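NleG5-1 effector (Enterobacteria phage YYZ-2008, PDB 5VGC) probably acts as a ubiquitin ligase effector, promoting ubiquitin transfer from an E2 enzyme through a RING/U-box-like domain, and binds calcium ions in the crystal. Local coordinates at residues 144-149 with 167-172; 123-128 with 193-198. The protein carries 1 engineered substitution. All coordinates share one frame; numbering follows the deposited sequence. Where two conformers were deposited one is given.

Interaction 1 (144-149 with 167-172); sequences PVTLCE and LYDKMA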
ATOM      1  N   PRO A 144     -23.223  17.910   9.369  1.00  9.90           N
ATOM      2  CA  PRO A 144     -22.900  17.900   7.917  1.00 10.00           C
ATOM      3  C   PRO A 144     -23.222  16.587   7.209  1.00 14.68           C
ATOM      4  O   PRO A 144     -23.400  16.597   5.989  1.00 16.33           O
ATOM      5  CB  PRO A 144     -21.406  18.183   7.867  1.00  8.77           C
ATOM      6  CG  PRO A 144     -21.037  18.694   9.217  1.00 11.93           C
ATOM      7  CD  PRO A 144     -22.004  18.064  10.185  1.00 13.08           C
ATOM      8  N   VAL A 145     -23.314  15.479   7.962  1.00 12.95           N
ATOM      9  CA  VAL A 145     -23.679  14.191   7.407  1.00 13.16           C
ATOM     10  C   VAL A 145     -25.203  14.029   7.376  1.00 17.00           C
ATOM     11  O   VAL A 145     -25.764  13.839   6.304  1.00 26.11           O
ATOM     12  CB  VAL A 145     -22.998  13.038   8.184  1.00 14.11           C
ATOM     13  CG1 VAL A 145     -23.382  11.682   7.606  1.00 16.07           C
ATOM     14  CG2 VAL A 145     -21.486  13.201   8.158  1.00 13.87           C
ATOM     15  N   THR A 146     -25.879  14.092   8.522  1.00 17.84           N
ATOM     16  CA  THR A 146     -27.350  13.854   8.544  1.00 22.51           C
ATOM     17  C   THR A 146     -28.167  15.019   7.988  1.00 22.11           C
ATOM     18  O   THR A 146     -29.317  14.813   7.601  1.00 25.25           O
ATOM     19  CB  THR A 146     -27.903  13.599   9.952  1.00 17.60           C
ATOM     20  OG1 THR A 146     -27.508  14.695  10.767  1.00 17.70           O
ATOM     21  CG2 THR A 146     -27.371  12.298  10.517  1.00 16.99           C
ATOM     22  N   LEU A 147     -27.587  16.224   7.965  1.00 20.16           N
ATOM     23  CA  LEU A 147     -28.314  17.460   7.608  1.00 23.62           C
ATOM     24  C   LEU A 147     -29.483  17.748   8.586  1.00 22.50           C
ATOM     25  O   LEU A 147     -30.484  18.328   8.200  1.00 25.50           O
ATOM     26  CB  LEU A 147     -28.790  17.434   6.148  1.00 23.72           C
ATOM     27  CG  LEU A 147     -27.746  17.083   5.066  1.00 30.21           C
ATOM     28  CD1 LEU A 147     -28.417  16.948   3.700  1.00 35.46           C
ATOM     29  CD2 LEU A 147     -26.607  18.093   4.981  1.00 24.11           C
ATOM     30  N   CYS A 148     -29.322  17.334   9.848  1.00 18.47           N
ATOM     31  CA  CYS A 148     -30.321  17.520  10.901  1.00 17.85           C
ATOM     32  C   CYS A 148     -29.631  17.956  12.165  1.00 13.23           C
ATOM     33  O   CYS A 148     -28.446  17.785  12.308  1.00 10.74           O
ATOM     34  CB  CYS A 148     -31.042  16.206  11.197  1.00 20.55           C
ATOM     35  SG  CYS A 148     -32.099  15.645   9.883  1.00 36.52           S
ATOM     36  N   GLU A 149     -30.387  18.513  13.092  1.00 16.33           N
ATOM     37  CA  GLU A 149     -29.863  18.747  14.431  1.00 14.95           C
ATOM     38  C   GLU A 149     -29.874  17.409  15.154  1.00 12.78           C
ATOM     39  O   GLU A 149     -30.930  16.800  15.282  1.00 13.55           O
ATOM     40  CB  GLU A 149     -30.694  19.781  15.198  1.00 15.66           C
ATOM     41  CG  GLU A 149     -30.074  20.150  16.542  1.00 15.68           C
ATOM     42  CD  GLU A 149     -30.983  20.970  17.400  1.00 19.98           C
ATOM     43  OE1 GLU A 149     -31.396  22.026  16.906  1.00 21.82           O
ATOM     44  OE2 GLU A 149     -31.281  20.572  18.563  1.00 47.45           O
ATOM     45  N   LEU A 167     -20.197  20.308  14.720  1.00 14.09           N
ATOM     46  CA  LEU A 167     -21.076  19.438  15.469  1.00 12.96           C
ATOM     47  C   LEU A 167     -21.580  18.346  14.535  1.00 11.07           C
ATOM     48  O   LEU A 167     -22.189  18.654  13.529  1.00 11.44           O
ATOM     49  CB  LEU A 167     -22.263  20.235  16.025  1.00 14.79           C
ATOM     50  CG  LEU A 167     -23.292  19.423  16.819  1.00 15.47           C
ATOM     51  CD1 LEU A 167     -22.618  18.788  18.038  1.00 15.70           C
ATOM     52  CD2 LEU A 167     -24.469  20.305  17.228  1.00 19.02           C
ATOM     53  N   TYR A 168     -21.325  17.088  14.884  1.00  9.76           N
ATOM     54  CA  TYR A 168     -21.826  15.940  14.127  1.00  9.25           C
ATOM     55  C   TYR A 168     -22.763  15.095  14.990  1.00 10.96           C
ATOM     56  O   TYR A 168     -22.663  15.084  16.235  1.00 12.91           O
ATOM     57  CB  TYR A 168     -20.658  15.044  13.643  1.00  8.46           C
ATOM     58  CG  TYR A 168     -19.716  15.730  12.677  1.00  9.39           C
ATOM     59  CD1 TYR A 168     -18.777  16.629  13.119  1.00 11.08           C
ATOM     60  CD2 TYR A 168     -19.757  15.459  11.327  1.00 10.47           C
ATOM     61  CE1 TYR A 168     -17.921  17.268  12.253  1.00 14.32           C
ATOM     62  CE2 TYR A 168     -18.898  16.098  10.445  1.00 15.03           C
ATOM     63  CZ  TYR A 168     -17.970  17.009  10.932  1.00 14.90           C
ATOM     64  OH  TYR A 168     -17.096  17.684  10.100  1.00 18.93           O
ATOM     65  N   ASP A 169     -23.648  14.374  14.313  1.00 12.61           N
ATOM     66  CA  ASP A 169     -24.450  13.330  14.930  1.00 15.66           C
ATOM     67  C   ASP A 169     -23.534  12.157  15.321  1.00 16.83           C
ATOM     68  O   ASP A 169     -22.801  11.567  14.473  1.00 12.86           O
ATOM     69  CB  ASP A 169     -25.554  12.853  13.977  1.00 20.55           C
ATOM     70  CG  ASP A 169     -26.661  12.079  14.685  1.00 19.86           C
ATOM     71  OD1 ASP A 169     -26.368  11.047  15.308  1.00 19.73           O
ATOM     72  OD2 ASP A 169     -27.840  12.497  14.601  1.00 37.72           O
ATOM     73  N   LYS A 170     -23.609  11.825  16.615  1.00 19.26           N
ATOM     74  CA  LYS A 170     -22.842  10.734  17.203  1.00 17.57           C
ATOM     75  C   LYS A 170     -22.889   9.459  16.347  1.00 14.74           C
ATOM     76  O   LYS A 170     -21.834   8.869  16.004  1.00 19.94           O
ATOM     77  CB  LYS A 170     -23.384  10.450  18.597  1.00 17.82           C
ATOM     78  CG  LYS A 170     -22.603   9.427  19.409  1.00 19.48           C
ATOM     79  CD  LYS A 170     -23.361   9.113  20.676  1.00 23.56           C
ATOM     80  CE  LYS A 170     -22.687   7.965  21.390  1.00 27.49           C
ATOM     81  NZ  LYS A 170     -23.503   7.455  22.519  1.00 32.33           N
ATOM     82  N   MET A 171     -24.108   9.046  15.999  0.50 18.28           N
ATOM     83  CA  MET A 171     -24.337   7.856  15.180  0.50 24.17           C
ATOM     84  C   MET A 171     -23.610   7.967  13.835  0.50 25.77           C
ATOM     85  O   MET A 171     -23.040   6.970  13.343  0.50 25.59           O
ATOM     86  CB  MET A 171     -25.846   7.618  14.958  0.50 29.90           C
ATOM     87  CG  MET A 171     -26.659   7.304  16.223  0.50 44.84           C
ATOM     88  SD  MET A 171     -28.468   7.091  16.067  0.50 48.09           S
ATOM     89  CE  MET A 171     -29.005   8.793  15.909  0.50 36.84           C
ATOM     90  N   ALA A 172     -23.621   9.177  13.254  1.00 23.21           N
ATOM     91  CA  ALA A 172     -22.938   9.437  11.990  1.00 20.59           C
ATOM     92  C   ALA A 172     -21.437   9.299  12.172  1.00 24.78           C
ATOM     93  O   ALA A 172     -20.768   8.664  11.356  1.00 20.74           O
ATOM     94  CB  ALA A 172     -23.276  10.817  11.465  1.00 25.22           C
TER
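D169, whose CB packs 3.9 Å from CG2 of T146, turns its carboxylate back to its own segment: OD1 accepts from M171 N at 3.1 Å. The N-H...O angle of 134° marks this as a weak capping bond at the start of helix 170-178. The other carboxylate oxygen, OD2, faces the same T146 methyl at 4.1 Å. The T146 and D169 side chains cross at about a right angle. T146 itself divides its two branches: the methyl meets D169 across the contact, while OG1 accepts a weak bond from C148 N (3.3 Å) within its own turn. The P-V-T sequence in the loop before strand 152-157, set against a strand-to-helix junction reading Y-D-K, resembles the first loop and central helix of U-box domains; in those relatives this loop helps to receive the E2 enzyme, and exposed V145 is consistent with such a surface. P144 lies crosswise over the Y168 ring, CD being 3.9 Å from the ring centroid and 26° off its normal, a CH-pi contact displaced toward the rim. Its neighbour CG reaches CE2 of the same ring at 3.6 Å. The two methyls of V145 part: CG1, anti to the backbone N (chi1 180°), meets A172 CB at 4.0 Å, whereas CG2 lies at the Y168 edge, near the ring plane and closest to CD2. H183 and P184 from a later loop, with M156 of strand 152-157, also touch Y168.

Interaction 2 (123-128 with 193-198); sequences EVCAFN and SMIVGR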
ATOM      1  N   GLU A 123     -17.762   8.238  22.436  1.00 27.34           N
ATOM      2  CA  GLU A 123     -18.674   7.997  23.543  1.00 30.92           C
ATOM      3  C   GLU A 123     -18.479   8.996  24.708  1.00 31.42           C
ATOM      4  O   GLU A 123     -19.443   9.559  25.224  1.00 31.53           O
ATOM      5  CB  GLU A 123     -18.531   6.556  24.037  1.00 35.55           C
ATOM      6  CG  GLU A 123     -19.715   6.028  24.808  1.00 47.94           C
ATOM      7  CD  GLU A 123     -20.979   6.043  23.993  1.00 51.66           C
ATOM      8  OE1 GLU A 123     -22.003   6.474  24.563  1.00 67.65           O
ATOM      9  OE2 GLU A 123     -20.956   5.641  22.793  1.00 42.81           O
ATOM     10  N   VAL A 124     -17.236   9.226  25.106  1.00 29.89           N
ATOM     11  CA  VAL A 124     -16.980  10.197  26.172  1.00 31.33           C
ATOM     12  C   VAL A 124     -17.361  11.602  25.731  1.00 28.91           C
ATOM     13  O   VAL A 124     -17.979  12.331  26.513  1.00 33.99           O
ATOM     14  CB  VAL A 124     -15.508  10.150  26.676  1.00 38.57           C
ATOM     15  CG1 VAL A 124     -15.169  11.350  27.568  1.00 40.41           C
ATOM     16  CG2 VAL A 124     -15.246   8.837  27.432  1.00 40.59           C
ATOM     17  N   CYS A 125     -17.006  12.000  24.502  1.00 25.71           N
ATOM     18  CA  CYS A 125     -17.170  13.408  24.115  1.00 22.07           C
ATOM     19  C   CYS A 125     -18.597  13.789  23.717  1.00 19.17           C
ATOM     20  O   CYS A 125     -18.940  14.983  23.704  1.00 18.21           O
ATOM     21  CB  CYS A 125     -16.191  13.782  23.002  1.00 22.59           C
ATOM     22  SG  CYS A 125     -14.456  13.895  23.519  1.00 25.75           S
ATOM     23  N   ALA A 126     -19.429  12.796  23.396  1.00 17.92           N
ATOM     24  CA  ALA A 126     -20.822  13.064  23.005  1.00 16.22           C
ATOM     25  C   ALA A 126     -21.635  13.754  24.077  1.00 17.25           C
ATOM     26  O   ALA A 126     -21.511  13.398  25.258  1.00 19.82           O
ATOM     27  CB  ALA A 126     -21.514  11.777  22.601  1.00 16.52           C
ATOM     28  N   PHE A 127     -22.459  14.734  23.674  1.00 15.87           N
ATOM     29  CA  PHE A 127     -23.323  15.475  24.628  1.00 17.13           C
ATOM     30  C   PHE A 127     -24.765  15.634  24.105  1.00 15.96           C
ATOM     31  O   PHE A 127     -25.009  15.656  22.883  1.00 14.18           O
ATOM     32  CB  PHE A 127     -22.708  16.836  24.969  1.00 18.26           C
ATOM     33  CG  PHE A 127     -22.590  17.767  23.790  1.00 17.91           C
ATOM     34  CD1 PHE A 127     -23.613  18.657  23.479  1.00 18.51           C
ATOM     35  CD2 PHE A 127     -21.452  17.759  22.982  1.00 18.26           C
ATOM     36  CE1 PHE A 127     -23.515  19.517  22.383  1.00 18.93           C
ATOM     37  CE2 PHE A 127     -21.344  18.616  21.891  1.00 17.54           C
ATOM     38  CZ  PHE A 127     -22.379  19.498  21.590  1.00 17.65           C
ATOM     39  N   ASN A 128     -25.703  15.743  25.046  1.00 17.59           N
ATOM     40  CA  ASN A 128     -27.102  16.091  24.776  1.00 17.30           C
ATOM     41  C   ASN A 128     -27.147  17.529  24.233  1.00 16.46           C
ATOM     42  O   ASN A 128     -26.888  18.495  24.976  1.00 18.05           O
ATOM     43  CB  ASN A 128     -27.882  15.950  26.104  1.00 20.07           C
ATOM     44  CG  ASN A 128     -29.367  16.289  25.994  1.00 20.47           C
ATOM     45  OD1 ASN A 128     -29.797  17.215  25.310  1.00 19.33           O
ATOM     46  ND2 ASN A 128     -30.154  15.534  26.699  1.00 22.76           N
ATOM     47  N   SER A 193      -7.446  12.570  18.225  1.00 21.46           N
ATOM     48  CA  SER A 193      -7.136  13.975  18.494  1.00 22.21           C
ATOM     49  C   SER A 193      -8.121  14.953  17.810  1.00 20.90           C
ATOM     50  O   SER A 193      -8.287  16.088  18.272  1.00 21.54           O
ATOM     51  CB  SER A 193      -5.702  14.279  18.097  1.00 23.34           C
ATOM     52  OG  SER A 193      -5.520  13.864  16.776  1.00 22.06           O
ATOM     53  N   MET A 194      -8.767  14.511  16.727  1.00 23.48           N
ATOM     54  CA  MET A 194      -9.833  15.312  16.090  1.00 21.80           C
ATOM     55  C   MET A 194     -11.126  15.429  16.908  1.00 20.24           C
ATOM     56  O   MET A 194     -11.900  16.376  16.674  1.00 19.43           O
ATOM     57  CB  MET A 194     -10.169  14.777  14.693  1.00 21.64           C
ATOM     58  CG  MET A 194      -9.044  14.905  13.677  1.00 24.09           C
ATOM     59  SD  MET A 194      -9.395  13.891  12.229  1.00 24.50           S
ATOM     60  CE  MET A 194      -7.843  14.046  11.373  1.00 28.40           C
ATOM     61  N   ILE A 195     -11.351  14.483  17.838  1.00 20.44           N
ATOM     62  CA  ILE A 195     -12.580  14.427  18.629  1.00 19.85           C
ATOM     63  C   ILE A 195     -12.334  15.244  19.866  1.00 21.67           C
ATOM     64  O   ILE A 195     -11.269  15.122  20.463  1.00 25.78           O
ATOM     65  CB  ILE A 195     -12.957  13.004  19.090  1.00 20.10           C
ATOM     66  CG1 ILE A 195     -12.817  11.991  17.963  1.00 20.98           C
ATOM     67  CG2 ILE A 195     -14.379  12.949  19.614  1.00 19.02           C
ATOM     68  CD1 ILE A 195     -13.673  12.264  16.774  1.00 20.18           C
ATOM     69  N   VAL A 196     -13.299  16.083  20.242  1.00 22.00           N
ATOM     70  CA  VAL A 196     -13.136  16.973  21.399  1.00 27.54           C
ATOM     71  C   VAL A 196     -14.427  17.105  22.191  1.00 24.96           C
ATOM     72  O   VAL A 196     -15.519  17.000  21.621  1.00 21.80           O
ATOM     73  CB  VAL A 196     -12.627  18.383  20.985  1.00 34.72           C
ATOM     74  CG1 VAL A 196     -11.242  18.301  20.364  1.00 43.39           C
ATOM     75  CG2 VAL A 196     -13.565  19.073  20.011  1.00 32.69           C
ATOM     76  N   GLY A 197     -14.293  17.330  23.502  1.00 28.33           N
ATOM     77  CA  GLY A 197     -15.444  17.477  24.394  1.00 26.40           C
ATOM     78  C   GLY A 197     -16.066  18.866  24.356  1.00 25.66           C
ATOM     79  O   GLY A 197     -15.391  19.853  24.040  1.00 25.15           O
ATOM     80  N   ARG A 198     -17.351  18.935  24.714  1.00 28.29           N
ATOM     81  CA  ARG A 198     -18.149  20.185  24.672  1.00 29.90           C
ATOM     82  C   ARG A 198     -17.421  21.410  25.267  1.00 29.84           C
ATOM     83  O   ARG A 198     -17.492  22.511  24.715  1.00 26.51           O
ATOM     84  CB  ARG A 198     -19.530  19.968  25.329  1.00 32.69           C
ATOM     85  CG  ARG A 198     -20.244  21.208  25.895  1.00 39.57           C
ATOM     86  CD  ARG A 198     -20.693  22.102  24.752  1.00 52.18           C
ATOM     87  NE  ARG A 198     -21.365  23.357  25.125  1.00 36.30           N
ATOM     88  CZ  ARG A 198     -21.042  24.586  24.697  1.00 33.91           C
ATOM     89  NH1 ARG A 198     -21.761  25.626  25.100  1.00 50.77           N
ATOM     90  NH2 ARG A 198     -20.010  24.792  23.883  1.00 35.30           N
TER
HETATM   91  O   HOH W   1     -18.195  16.983  21.753  1.00  7.39           O
HETATM   92  O   HOH W   2     -18.155  16.434  25.813  1.00 23.37           O
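The F127 ring receives R198 CB over one face, 4.2 Å from the ring centroid and 27° off the normal, a CH-pi contact; C125 O and a water oxygen lie at the ring's edge, in its plane. R198 CB sits over the CG-CD2-CE2 side of the ring, and its closest ring atom is F127 CD2, 3.8 Å from R198 CB. The guanidinium plane is turned 37° from the ring. F127 also meets the F155 ring, their planes about 50° apart. In this RING/U-box-like domain the contact joins the end of helix 111-125 and the short strand 127-128 to the weakly bonded strand 195-196 and the turn after it; strands 127-128 and 195-196 both pair with strand 152-157. No direct hydrogen bond crosses between the segments, and two waters supply the polar link instead. Both donate to C125 O at the end of the helix. The one at the ring edge, 2.9 Å from C125 O, also donates to V196 O, 2.7 Å away. The second, 2.7 Å from C125 O, accepts from R198 N at 2.8 Å, so one carbonyl is tied to both sides of G197. The C125 side chain is buried against the opposing backbone: SG comes to 3.4 Å from G197 N, beside the V196 carbonyl carbon, while CB rests against the CG2 methyl of I195.

Overall arrangement
Interaction 1 is nested along the chain inside the loop closed by interaction 2, and their centres are 13 Å apart. They touch directly: K170 NZ makes a salt bridge to E123 OE1 at 2.7 Å, K170 CD packs on A126 CB at 3.8 Å, and L167 CD1 lies 3.6 Å from F127 CZ. Both contacts reach the same antiparallel sheet, with strand 152-157 pairing to strands 127-128, 164-169 and 195-196. E130 and E151 bind a calcium ion near both: the D169 side chain is about 6 Å from that of E151, a bound calcium ion lies about 10 Å from the D169 side chain, and one about 9 Å from that of F127.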